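Local coordinates for protein 2-methyl-aconitate isomerase (Shewanella oneidensis, PDB 5K87) that catalyses the cis-trans isomerisation of 2-methyl-aconitate in the 2-methylcitrate cycle, the route by which propionate is broken down, at residues G147-A152 and E182-A187; A85-D90 and R140-N145; I224-I229 and A327-T332. The protein carries 1 engineered substitution. One frame throughout, in Å; residues are numbered along the deposited sequence. Where two conformers were deposited one is given.

Interaction 1 of 3, residues G147-A152 and E182-A187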
ATOM      1  N   GLY A 147       1.340  19.590 -21.606  1.00 14.20           N
ATOM      2  CA  GLY A 147       2.007  20.249 -22.718  1.00 14.14           C
ATOM      3  C   GLY A 147       3.221  21.061 -22.295  1.00 15.87           C
ATOM      4  O   GLY A 147       3.339  22.246 -22.643  1.00 15.66           O
ATOM      5  N   LYS A 148       4.128  20.433 -21.550  1.00 14.15           N
ATOM      6  CA  LYS A 148       5.323  21.099 -21.031  1.00 13.99           C
ATOM      7  C   LYS A 148       6.553  20.219 -21.209  1.00 12.77           C
ATOM      8  O   LYS A 148       6.441  18.990 -21.249  1.00 14.32           O
ATOM      9  CB  LYS A 148       5.158  21.406 -19.539  1.00 15.09           C
ATOM     10  CG  LYS A 148       4.145  22.487 -19.211  1.00 16.34           C
ATOM     11  CD  LYS A 148       4.615  23.845 -19.705  1.00 17.86           C
ATOM     12  CE  LYS A 148       3.684  24.962 -19.254  1.00 18.96           C
ATOM     13  NZ  LYS A 148       4.094  26.266 -19.843  1.00 20.37           N
ATOM     14  N   THR A 149       7.724  20.844 -21.305  1.00 13.98           N
ATOM     15  CA  THR A 149       8.988  20.127 -21.374  1.00 13.22           C
ATOM     16  C   THR A 149       9.554  19.906 -19.978  1.00 12.82           C
ATOM     17  O   THR A 149       9.584  20.828 -19.149  1.00 13.54           O
ATOM     18  CB  THR A 149      10.025  20.938 -22.159  1.00 14.99           C
ATOM     19  OG1 THR A 149       9.549  21.151 -23.494  1.00 17.10           O
ATOM     20  CG2 THR A 149      11.378  20.219 -22.196  1.00 18.15           C
ATOM     21  N   ILE A 150       9.994  18.677 -19.710  1.00 13.87           N
ATOM     22  CA  ILE A 150      10.707  18.380 -18.472  1.00 13.57           C
ATOM     23  C   ILE A 150      11.969  17.615 -18.840  1.00 14.70           C
ATOM     24  O   ILE A 150      11.940  16.770 -19.725  1.00 15.13           O
ATOM     25  CB  ILE A 150       9.852  17.559 -17.511  1.00 15.14           C
ATOM     26  CG1 ILE A 150       8.561  18.303 -17.184  1.00 16.07           C
ATOM     27  CG2 ILE A 150      10.638  17.247 -16.263  1.00 20.30           C
ATOM     28  CD1 ILE A 150       7.547  17.441 -16.515  1.00 19.20           C
ATOM     29  N   ILE A 151      13.087  17.943 -18.204  1.00 17.57           N
ATOM     30  CA  ILE A 151      14.357  17.290 -18.487  1.00 17.68           C
ATOM     31  C   ILE A 151      14.744  16.389 -17.318  1.00 19.67           C
ATOM     32  O   ILE A 151      14.621  16.789 -16.157  1.00 20.06           O
ATOM     33  CB  ILE A 151      15.469  18.335 -18.680  1.00 21.12           C
ATOM     34  CG1 ILE A 151      15.069  19.381 -19.729  1.00 27.72           C
ATOM     35  CG2 ILE A 151      16.779  17.666 -19.025  1.00 22.57           C
ATOM     36  CD1 ILE A 151      14.850  18.824 -21.115  1.00 26.00           C
ATOM     37  N   ALA A 152      15.199  15.173 -17.614  1.00 15.47           N
ATOM     38  CA  ALA A 152      15.747  14.306 -16.576  1.00 14.77           C
ATOM     39  C   ALA A 152      17.179  13.939 -16.930  1.00 13.96           C
ATOM     40  O   ALA A 152      17.429  13.406 -18.009  1.00 14.41           O
ATOM     41  CB  ALA A 152      14.909  13.055 -16.425  1.00 15.43           C
ATOM     42  N   GLU A 182      14.466  19.021 -14.395  1.00 14.40           N
ATOM     43  CA  GLU A 182      14.252  20.436 -14.695  1.00 15.14           C
ATOM     44  C   GLU A 182      12.931  20.638 -15.413  1.00 17.15           C
ATOM     45  O   GLU A 182      12.744  20.151 -16.538  1.00 19.57           O
ATOM     46  CB  GLU A 182      15.360  20.970 -15.594  1.00 17.93           C
ATOM     47  CG  GLU A 182      16.749  20.720 -15.054  1.00 17.75           C
ATOM     48  CD  GLU A 182      17.826  21.235 -15.968  1.00 20.61           C
ATOM     49  OE1 GLU A 182      19.012  20.964 -15.691  1.00 22.74           O
ATOM     50  OE2 GLU A 182      17.485  21.917 -16.957  1.00 35.93           O
ATOM     51  N   PHE A 183      12.042  21.393 -14.777  1.00 13.59           N
ATOM     52  CA  PHE A 183      10.734  21.690 -15.326  1.00 12.91           C
ATOM     53  C   PHE A 183      10.858  23.007 -16.071  1.00 13.12           C
ATOM     54  O   PHE A 183      10.938  24.079 -15.449  1.00 14.24           O
ATOM     55  CB  PHE A 183       9.713  21.813 -14.196  1.00 12.99           C
ATOM     56  CG  PHE A 183       9.505  20.533 -13.418  1.00 12.75           C
ATOM     57  CD1 PHE A 183      10.439  20.105 -12.481  1.00 13.52           C
ATOM     58  CD2 PHE A 183       8.361  19.772 -13.605  1.00 14.33           C
ATOM     59  CE1 PHE A 183      10.231  18.930 -11.753  1.00 14.75           C
ATOM     60  CE2 PHE A 183       8.153  18.597 -12.888  1.00 15.08           C
ATOM     61  CZ  PHE A 183       9.084  18.177 -11.963  1.00 14.35           C
ATOM     62  N   MET A 184      10.896  22.941 -17.397  1.00 13.38           N
ATOM     63  CA  MET A 184      11.096  24.140 -18.208  1.00 14.63           C
ATOM     64  C   MET A 184       9.817  24.957 -18.319  1.00 15.54           C
ATOM     65  O   MET A 184       8.723  24.404 -18.462  1.00 15.01           O
ATOM     66  CB  MET A 184      11.565  23.754 -19.609  1.00 14.48           C
ATOM     67  CG  MET A 184      12.815  22.895 -19.637  1.00 17.61           C
ATOM     68  SD  MET A 184      14.233  23.603 -18.777  1.00 20.93           S
ATOM     69  CE  MET A 184      14.502  25.097 -19.726  1.00 26.95           C
ATOM     70  N   ASN A 185       9.963  26.282 -18.250  1.00 16.31           N
ATOM     71  CA  ASN A 185       8.850  27.212 -18.471  1.00 15.95           C
ATOM     72  C   ASN A 185       7.558  26.757 -17.780  1.00 16.41           C
ATOM     73  O   ASN A 185       6.538  26.545 -18.437  1.00 16.62           O
ATOM     74  CB  ASN A 185       8.628  27.390 -19.979  1.00 18.50           C
ATOM     75  CG  ASN A 185       7.566  28.426 -20.306  1.00 27.85           C
ATOM     76  OD1 ASN A 185       7.437  29.441 -19.622  1.00 30.65           O
ATOM     77  ND2 ASN A 185       6.790  28.166 -21.356  1.00 29.75           N
ATOM     78  N   PRO A 186       7.606  26.569 -16.449  1.00 14.71           N
ATOM     79  CA  PRO A 186       6.490  25.898 -15.773  1.00 16.85           C
ATOM     80  C   PRO A 186       5.179  26.689 -15.701  1.00 17.68           C
ATOM     81  O   PRO A 186       4.136  26.061 -15.527  1.00 18.42           O
ATOM     82  CB  PRO A 186       7.043  25.638 -14.365  1.00 18.00           C
ATOM     83  CG  PRO A 186       8.080  26.691 -14.175  1.00 18.49           C
ATOM     84  CD  PRO A 186       8.711  26.862 -15.519  1.00 15.91           C
ATOM     85  N   ALA A 187       5.205  28.013 -15.818  1.00 17.71           N
ATOM     86  CA  ALA A 187       3.951  28.771 -15.784  1.00 16.97           C
ATOM     87  C   ALA A 187       3.008  28.334 -16.903  1.00 19.06           C
ATOM     88  O   ALA A 187       3.428  28.183 -18.047  1.00 20.21           O
ATOM     89  CB  ALA A 187       4.221  30.261 -15.883  1.00 22.79           C
TER
HETATM   90  O   HOH W   1       7.756  22.057 -17.219  1.00 15.08           O
HETATM   91  O   HOH W   2       7.879  23.692 -21.080  1.00 16.75           O
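The antiparallel pairing of strand 148-157 with strand 179-184 sets I150 beside F183 and I151 beside E182, and shows how a beta pair can be finished off by a charged side chain once its backbone bonds run out. I151 and E182 form the hydrogen-bonded pair: I151 N gives to E182 O at 2.8 Å with a nearly straight N-H (166°), and E182 N returns the bond to I151 O at 2.8 Å. M184 N then reaches T149 O at 3.0 Å. Beyond it the strands part, and two waters fill in, one joining T149 O to M184 O and the other T149 N to M184 O.

I150 and F183, the non-hydrogen-bonded pair, point to the same face of the sheet and lie side by side. I150 CD1 meets F183 CD2 at 3.8 Å, while I150 CG2 sits over the ring centre. F183 also packs on V328 of helix 324-334, and its side chain is about 7 Å from the bound malonate. On the other face, E182 turns its carboxylate to K379 and H153.

K148 follows G147 in a G1 beta bulge opposite Q143. Its chain bends at CD (chi2 -68°) and then runs extended to an ammonium gripped by two carbonyls: K148 NZ to A187 O 2.7 Å, coming from above the carbonyl plane, and K148 NZ to N185 O 2.8 Å, nearly along the C=O axis. One cation thus binds two carbonyls of the loop after M184, which probably fixes the course of the chain there.

Interaction 2 of 3, residues A85-D90 and R140-N145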
ATOM      1  N   ALA A  85       9.368  18.154 -31.794  1.00 16.02           N
ATOM      2  CA  ALA A  85      10.733  18.605 -32.020  1.00 17.24           C
ATOM      3  C   ALA A  85      11.479  18.745 -30.701  1.00 17.53           C
ATOM      4  O   ALA A  85      10.941  19.277 -29.731  1.00 17.20           O
ATOM      5  CB  ALA A  85      10.744  19.924 -32.776  1.00 19.82           C
ATOM      6  N   ASN A  86      12.703  18.231 -30.678  1.00 17.06           N
ATOM      7  CA  ASN A  86      13.608  18.378 -29.543  1.00 18.70           C
ATOM      8  C   ASN A  86      13.121  17.691 -28.269  1.00 17.86           C
ATOM      9  O   ASN A  86      13.471  18.104 -27.163  1.00 18.37           O
ATOM     10  CB  ASN A  86      13.911  19.856 -29.282  1.00 25.43           C
ATOM     11  CG  ASN A  86      14.338  20.588 -30.539  1.00 28.95           C
ATOM     12  OD1 ASN A  86      15.233  20.143 -31.256  1.00 34.51           O
ATOM     13  ND2 ASN A  86      13.674  21.700 -30.828  1.00 29.41           N
ATOM     14  N   HIS A  87      12.303  16.652 -28.432  1.00 15.64           N
ATOM     15  CA  HIS A  87      11.924  15.798 -27.308  1.00 14.19           C
ATOM     16  C   HIS A  87      12.178  14.351 -27.649  1.00 16.37           C
ATOM     17  O   HIS A  87      12.153  13.965 -28.820  1.00 16.90           O
ATOM     18  CB  HIS A  87      10.463  16.003 -26.915  1.00 14.35           C
ATOM     19  CG  HIS A  87      10.178  17.368 -26.375  1.00 16.04           C
ATOM     20  ND1 HIS A  87      10.093  18.481 -27.184  1.00 16.69           N
ATOM     21  CD2 HIS A  87       9.983  17.808 -25.110  1.00 14.41           C
ATOM     22  CE1 HIS A  87       9.850  19.547 -26.441  1.00 16.85           C
ATOM     23  NE2 HIS A  87       9.778  19.166 -25.177  1.00 15.24           N
ATOM     24  N   ASP A  88      12.436  13.554 -26.622  1.00 13.20           N
ATOM     25  CA  ASP A  88      12.726  12.140 -26.811  1.00 15.24           C
ATOM     26  C   ASP A  88      11.535  11.224 -26.551  1.00 15.20           C
ATOM     27  O   ASP A  88      11.319  10.238 -27.263  1.00 18.86           O
ATOM     28  CB  ASP A  88      13.872  11.735 -25.899  1.00 16.89           C
ATOM     29  CG  ASP A  88      15.121  12.527 -26.164  1.00 18.39           C
ATOM     30  OD1 ASP A  88      15.648  12.414 -27.291  1.00 21.82           O
ATOM     31  OD2 ASP A  88      15.589  13.266 -25.272  1.00 17.82           O
ATOM     32  N   VAL A  89      10.758  11.536 -25.530  1.00 13.92           N
ATOM     33  CA  VAL A  89       9.738  10.607 -25.085  1.00 13.17           C
ATOM     34  C   VAL A  89       8.500  11.395 -24.681  1.00 12.48           C
ATOM     35  O   VAL A  89       8.619  12.488 -24.121  1.00 14.19           O
ATOM     36  CB  VAL A  89      10.271   9.731 -23.906  1.00 14.69           C
ATOM     37  CG1 VAL A  89      10.676  10.592 -22.720  1.00 14.36           C
ATOM     38  CG2 VAL A  89       9.255   8.663 -23.495  1.00 15.56           C
ATOM     39  N   ASP A  90       7.322  10.863 -24.991  1.00 12.66           N
ATOM     40  CA  ASP A  90       6.055  11.427 -24.530  0.92 12.43           C
ATOM     41  C   ASP A  90       5.597  10.707 -23.263  1.00 12.59           C
ATOM     42  O   ASP A  90       5.628   9.469 -23.186  1.00 13.20           O
ATOM     43  CB  ASP A  90       4.961  11.270 -25.578  0.92 14.19           C
ATOM     44  CG  ASP A  90       5.109  12.214 -26.749  0.92 16.71           C
ATOM     45  OD1 ASP A  90       6.014  13.068 -26.747  0.92 16.08           O
ATOM     46  OD2 ASP A  90       4.278  12.100 -27.676  0.92 20.95           O
ATOM     47  N   ARG A 140      14.832  14.381 -22.730  1.00 14.20           N
ATOM     48  CA  ARG A 140      13.923  15.495 -22.953  1.00 15.20           C
ATOM     49  C   ARG A 140      12.503  14.950 -23.022  1.00 13.70           C
ATOM     50  O   ARG A 140      12.120  14.278 -23.983  1.00 14.33           O
ATOM     51  CB  ARG A 140      14.304  16.234 -24.240  1.00 15.25           C
ATOM     52  CG  ARG A 140      15.762  16.735 -24.243  1.00 17.52           C
ATOM     53  CD  ARG A 140      16.257  17.075 -25.650  1.00 19.39           C
ATOM     54  NE  ARG A 140      16.218  15.903 -26.518  1.00 20.91           N
ATOM     55  CZ  ARG A 140      16.391  15.935 -27.835  1.00 19.93           C
ATOM     56  NH1 ARG A 140      16.614  17.089 -28.453  1.00 25.41           N
ATOM     57  NH2 ARG A 140      16.324  14.812 -28.535  1.00 24.50           N
ATOM     58  N   ILE A 141      11.738  15.203 -21.968  1.00 12.87           N
ATOM     59  CA  ILE A 141      10.416  14.607 -21.823  1.00 12.82           C
ATOM     60  C   ILE A 141       9.342  15.594 -22.243  1.00 12.76           C
ATOM     61  O   ILE A 141       9.331  16.735 -21.783  1.00 13.04           O
ATOM     62  CB  ILE A 141      10.161  14.193 -20.358  1.00 11.96           C
ATOM     63  CG1 ILE A 141      11.218  13.192 -19.882  1.00 13.62           C
ATOM     64  CG2 ILE A 141       8.779  13.598 -20.216  1.00 12.99           C
ATOM     65  CD1 ILE A 141      11.310  13.064 -18.380  1.00 14.41           C
ATOM     66  N   TRP A 142       8.445  15.162 -23.116  1.00 11.84           N
ATOM     67  CA  TRP A 142       7.242  15.923 -23.417  1.00 12.19           C
ATOM     68  C   TRP A 142       6.150  15.432 -22.483  1.00 11.53           C
ATOM     69  O   TRP A 142       5.685  14.292 -22.582  1.00 11.76           O
ATOM     70  CB  TRP A 142       6.828  15.740 -24.875  1.00 12.92           C
ATOM     71  CG  TRP A 142       5.555  16.451 -25.229  1.00 14.24           C
ATOM     72  CD1 TRP A 142       4.371  15.878 -25.609  1.00 15.82           C
ATOM     73  CD2 TRP A 142       5.338  17.867 -25.238  1.00 15.25           C
ATOM     74  NE1 TRP A 142       3.434  16.855 -25.858  1.00 18.47           N
ATOM     75  CE2 TRP A 142       3.999  18.077 -25.631  1.00 16.38           C
ATOM     76  CE3 TRP A 142       6.144  18.973 -24.948  1.00 15.84           C
ATOM     77  CZ2 TRP A 142       3.454  19.359 -25.751  1.00 17.50           C
ATOM     78  CZ3 TRP A 142       5.592  20.247 -25.060  1.00 18.50           C
ATOM     79  CH2 TRP A 142       4.262  20.423 -25.463  1.00 17.65           C
ATOM     80  N   GLN A 143       5.780  16.292 -21.544  1.00 11.86           N
ATOM     81  CA  GLN A 143       4.715  15.998 -20.601  1.00 12.50           C
ATOM     82  C   GLN A 143       3.410  16.234 -21.344  1.00 12.55           C
ATOM     83  O   GLN A 143       3.015  17.378 -21.569  1.00 13.06           O
ATOM     84  CB  GLN A 143       4.838  16.882 -19.357  1.00 12.47           C
ATOM     85  CG  GLN A 143       4.438  16.165 -18.071  1.00 12.08           C
ATOM     86  CD  GLN A 143       3.047  15.580 -18.168  1.00 12.35           C
ATOM     87  OE1 GLN A 143       2.140  16.200 -18.720  1.00 13.39           O
ATOM     88  NE2 GLN A 143       2.874  14.364 -17.663  1.00 13.02           N
ATOM     89  N   ALA A 144       2.764  15.150 -21.753  1.00 12.98           N
ATOM     90  CA  ALA A 144       1.627  15.238 -22.646  1.00 13.90           C
ATOM     91  C   ALA A 144       0.302  15.540 -21.957  1.00 13.91           C
ATOM     92  O   ALA A 144      -0.663  15.902 -22.632  1.00 17.14           O
ATOM     93  CB  ALA A 144       1.522  13.967 -23.489  1.00 14.08           C
ATOM     94  N   ASN A 145       0.236  15.403 -20.636  1.00 13.57           N
ATOM     95  CA  ASN A 145      -0.962  15.835 -19.914  1.00 14.33           C
ATOM     96  C   ASN A 145      -1.120  17.348 -19.956  1.00 14.56           C
ATOM     97  O   ASN A 145      -2.234  17.854 -20.107  1.00 16.15           O
ATOM     98  CB  ASN A 145      -0.917  15.424 -18.437  1.00 12.71           C
ATOM     99  CG  ASN A 145      -0.801  13.923 -18.233  1.00 13.73           C
ATOM    100  OD1 ASN A 145       0.309  13.378 -18.189  1.00 13.51           O
ATOM    101  ND2 ASN A 145      -1.938  13.248 -18.072  1.00 13.43           N
TER
HETATM  102  O   HOH W   3      17.016  17.692 -31.175  1.00 40.80           O
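R140 meets D88 with both its backbone and its side chain, an example of one arginine organising the loop that leads into a parallel strand. Its CB lies 3.4 Å from D88 OD2, and CG stays beside the same oxygen. CD passes within 3.3 Å of N86 O. The chain bends there (chi3 -61°), placing NE where it gives a straight bond to D88 OD2 at 3.0 Å. CZ lies beneath the loop, with the N86 carbonyl and H87 N over one face of the guanidinium. At the tip, NH2 makes a salt bridge to D88 OD1 at 2.8 Å, and NH1 gives to a water that also binds N86 OD1. Both NE and NH2 approach from above the carboxylate plane, the two flat groups being turned 47° apart. D88 OD2 takes a further bond from R140 N on its anti lone pair, while D88 N gives to R140 O, so charge and backbone tie the same two residues.

Farther along, W142 N bonds V89 O at 2.9 Å. The edge of the W142 ring points at the face of the H87 imidazole in a T-shaped stack, planes at 79°, with CE3 3.6 Å from H87 NE2. That nitrogen is hydrogen-bonded to T149, and ND1 of the same ring to A85 O.

V89 and I141 lie side by side and point the same way, to the face covered by helix 113-122, where A120 meets V89 and V116 meets I141. Strand 135-143 itself runs parallel to strand 89-96 on one flank and antiparallel to strand 148-157 on the other.

Interaction 3 of 3, residues I224-I229 and A327-T332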
ATOM      1  N   ILE A 224       1.558  22.534 -11.282  1.00 13.52           N
ATOM      2  CA  ILE A 224       0.167  22.098 -11.229  1.00 13.96           C
ATOM      3  C   ILE A 224      -0.579  23.296 -10.644  1.00 14.56           C
ATOM      4  O   ILE A 224       0.013  24.073  -9.897  1.00 15.23           O
ATOM      5  CB  ILE A 224       0.028  20.824 -10.344  1.00 14.04           C
ATOM      6  CG1 ILE A 224      -1.319  20.107 -10.539  1.00 14.63           C
ATOM      7  CG2 ILE A 224       0.312  21.130  -8.879  1.00 14.55           C
ATOM      8  CD1 ILE A 224      -1.261  18.607 -10.196  1.00 15.20           C
ATOM      9  N   PRO A 225      -1.862  23.488 -10.999  1.00 13.32           N
ATOM     10  CA  PRO A 225      -2.570  24.607 -10.362  1.00 13.42           C
ATOM     11  C   PRO A 225      -2.666  24.368  -8.860  1.00 13.17           C
ATOM     12  O   PRO A 225      -3.067  23.271  -8.442  1.00 13.77           O
ATOM     13  CB  PRO A 225      -3.956  24.574 -11.016  1.00 15.13           C
ATOM     14  CG  PRO A 225      -3.769  23.829 -12.289  1.00 18.49           C
ATOM     15  CD  PRO A 225      -2.672  22.838 -12.044  1.00 15.72           C
ATOM     16  N   THR A 226      -2.285  25.366  -8.064  1.00 13.41           N
ATOM     17  CA  THR A 226      -2.167  25.209  -6.623  1.00 14.45           C
ATOM     18  C   THR A 226      -2.698  26.434  -5.893  1.00 12.85           C
ATOM     19  O   THR A 226      -2.433  27.578  -6.296  1.00 15.14           O
ATOM     20  CB  THR A 226      -0.689  24.973  -6.208  1.00 14.84           C
ATOM     21  OG1 THR A 226      -0.163  23.855  -6.932  1.00 15.87           O
ATOM     22  CG2 THR A 226      -0.591  24.681  -4.723  1.00 15.26           C
ATOM     23  N   ILE A 227      -3.445  26.187  -4.825  1.00 13.01           N
ATOM     24  CA  ILE A 227      -3.929  27.218  -3.926  1.00 13.52           C
ATOM     25  C   ILE A 227      -3.100  27.125  -2.660  1.00 13.40           C
ATOM     26  O   ILE A 227      -3.103  26.085  -2.001  1.00 14.47           O
ATOM     27  CB  ILE A 227      -5.390  26.951  -3.541  1.00 14.97           C
ATOM     28  CG1 ILE A 227      -6.273  26.851  -4.781  1.00 16.09           C
ATOM     29  CG2 ILE A 227      -5.891  28.022  -2.599  1.00 16.56           C
ATOM     30  CD1 ILE A 227      -7.480  25.943  -4.601  1.00 18.10           C
ATOM     31  N   PHE A 228      -2.392  28.202  -2.320  1.00 13.35           N
ATOM     32  CA  PHE A 228      -1.638  28.280  -1.077  1.00 13.04           C
ATOM     33  C   PHE A 228      -2.343  29.204  -0.085  1.00 14.61           C
ATOM     34  O   PHE A 228      -2.689  30.336  -0.426  1.00 15.82           O
ATOM     35  CB  PHE A 228      -0.244  28.863  -1.327  1.00 13.61           C
ATOM     36  CG  PHE A 228       0.665  27.974  -2.122  1.00 12.96           C
ATOM     37  CD1 PHE A 228       1.275  26.878  -1.530  1.00 14.28           C
ATOM     38  CD2 PHE A 228       0.944  28.255  -3.447  1.00 14.26           C
ATOM     39  CE1 PHE A 228       2.133  26.068  -2.250  1.00 14.07           C
ATOM     40  CE2 PHE A 228       1.796  27.451  -4.174  1.00 14.95           C
ATOM     41  CZ  PHE A 228       2.393  26.356  -3.575  1.00 14.57           C
ATOM     42  N   ILE A 229      -2.548  28.735   1.135  0.58 14.25           N
ATOM     43  CA  ILE A 229      -3.107  29.584   2.177  0.58 15.05           C
ATOM     44  C   ILE A 229      -2.177  29.553   3.384  0.58 15.90           C
ATOM     45  O   ILE A 229      -1.328  28.673   3.495  0.58 16.18           O
ATOM     46  CB  ILE A 229      -4.533  29.141   2.544  0.58 17.65           C
ATOM     47  CG1 ILE A 229      -4.553  27.650   2.878  0.58 15.62           C
ATOM     48  CG2 ILE A 229      -5.494  29.438   1.390  0.58 18.51           C
ATOM     49  CD1 ILE A 229      -5.949  27.057   2.909  0.58 24.66           C
ATOM     50  N   ALA A 327       5.869  20.905  -5.533  1.00 12.02           N
ATOM     51  CA  ALA A 327       7.195  21.429  -5.245  1.00 12.02           C
ATOM     52  C   ALA A 327       7.599  22.480  -6.282  1.00 13.41           C
ATOM     53  O   ALA A 327       8.207  23.490  -5.933  1.00 12.63           O
ATOM     54  CB  ALA A 327       8.227  20.304  -5.164  1.00 13.81           C
ATOM     55  N   VAL A 328       7.270  22.240  -7.549  1.00 12.63           N
ATOM     56  CA  VAL A 328       7.478  23.239  -8.587  1.00 12.12           C
ATOM     57  C   VAL A 328       6.662  24.504  -8.302  1.00 13.77           C
ATOM     58  O   VAL A 328       7.177  25.620  -8.435  1.00 13.83           O
ATOM     59  CB  VAL A 328       7.137  22.690  -9.975  1.00 12.96           C
ATOM     60  CG1 VAL A 328       7.119  23.808 -11.011  1.00 13.83           C
ATOM     61  CG2 VAL A 328       8.127  21.586 -10.354  1.00 14.81           C
ATOM     62  N   ALA A 329       5.406  24.346  -7.899  1.00 12.75           N
ATOM     63  CA  ALA A 329       4.576  25.496  -7.568  1.00 12.72           C
ATOM     64  C   ALA A 329       5.162  26.279  -6.390  1.00 12.29           C
ATOM     65  O   ALA A 329       5.126  27.517  -6.381  1.00 13.31           O
ATOM     66  CB  ALA A 329       3.144  25.052  -7.268  1.00 13.12           C
ATOM     67  N   ILE A 330       5.690  25.572  -5.393  1.00 12.82           N
ATOM     68  CA  ILE A 330       6.315  26.197  -4.231  1.00 13.09           C
ATOM     69  C   ILE A 330       7.542  26.999  -4.648  1.00 13.32           C
ATOM     70  O   ILE A 330       7.686  28.167  -4.279  1.00 13.78           O
ATOM     71  CB  ILE A 330       6.714  25.153  -3.166  1.00 12.45           C
ATOM     72  CG1 ILE A 330       5.470  24.521  -2.553  1.00 12.40           C
ATOM     73  CG2 ILE A 330       7.572  25.796  -2.062  1.00 13.39           C
ATOM     74  CD1 ILE A 330       5.744  23.210  -1.834  1.00 12.56           C
ATOM     75  N   GLY A 331       8.437  26.371  -5.400  1.00 13.44           N
ATOM     76  CA  GLY A 331       9.660  27.043  -5.813  1.00 13.02           C
ATOM     77  C   GLY A 331       9.371  28.252  -6.687  1.00 14.39           C
ATOM     78  O   GLY A 331      10.005  29.309  -6.545  1.00 15.11           O
ATOM     79  N   THR A 332       8.421  28.102  -7.605  1.00 13.27           N
ATOM     80  CA  THR A 332       8.023  29.195  -8.483  1.00 14.45           C
ATOM     81  C   THR A 332       7.393  30.338  -7.690  1.00 13.78           C
ATOM     82  O   THR A 332       7.772  31.508  -7.861  1.00 14.66           O
ATOM     83  CB  THR A 332       7.055  28.698  -9.581  1.00 13.69           C
ATOM     84  OG1 THR A 332       7.691  27.659 -10.338  1.00 15.07           O
ATOM     85  CG2 THR A 332       6.654  29.833 -10.512  1.00 17.71           C
TER
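F228 reaches from strand 225-230 to A329 and I330 on helix 324-334, and together with T226 it makes the tight part of the contact. Its CG stands anti to the carbonyl carbon (chi1 -68°), and the edge of the ring at CZ meets A329 C. F228 CE1 and F228 CZ both lie 3.7 Å from I330 CG1, the two side chains crossing at about a right angle, and F228 CZ is 4.0 Å from A329 CB. T226 CG2 rests over one face of the ring, toward the rim, while T226 OG1 touches A329 CB at 3.5 Å, its polar need met by a hydrogen bond to I224 O (3.0 Å), just before the strand. The fold is that of the diaminopimelate epimerase clan, in which strands curl around a central apolar helix; here the helix starts next to M323, inferred to be a proton donor or acceptor in catalysis. An alanine in place of F228 would probably open a gap beside I330 CG1 and leave T226 CG2 without the ring it covers. Toward I224 the packing is looser, though still buried. I224 O comes only within 4.2 Å of A329 CB, while the I224 side chain turns off toward K283, a substrate-binding residue.

Interactions 1 and 2 share a sheet: strands 135-143 and 148-157 are neighbours in it, tied by I150 O to I141 N and by T149 OG1 to H87 NE2. Both are partly buried, and both combine backbone pairing with a charged side chain, a lysine on turn carbonyls in one and an arginine on a carboxylate in the other. Interaction 3 is wholly buried and held mainly by apolar contacts, a strand against a helix. It meets interaction 1 where V328 packs on F183 and P186, so helix 324-334 serves both. Interaction 2, with its centre about 22 Å from that of interaction 3, does not touch it.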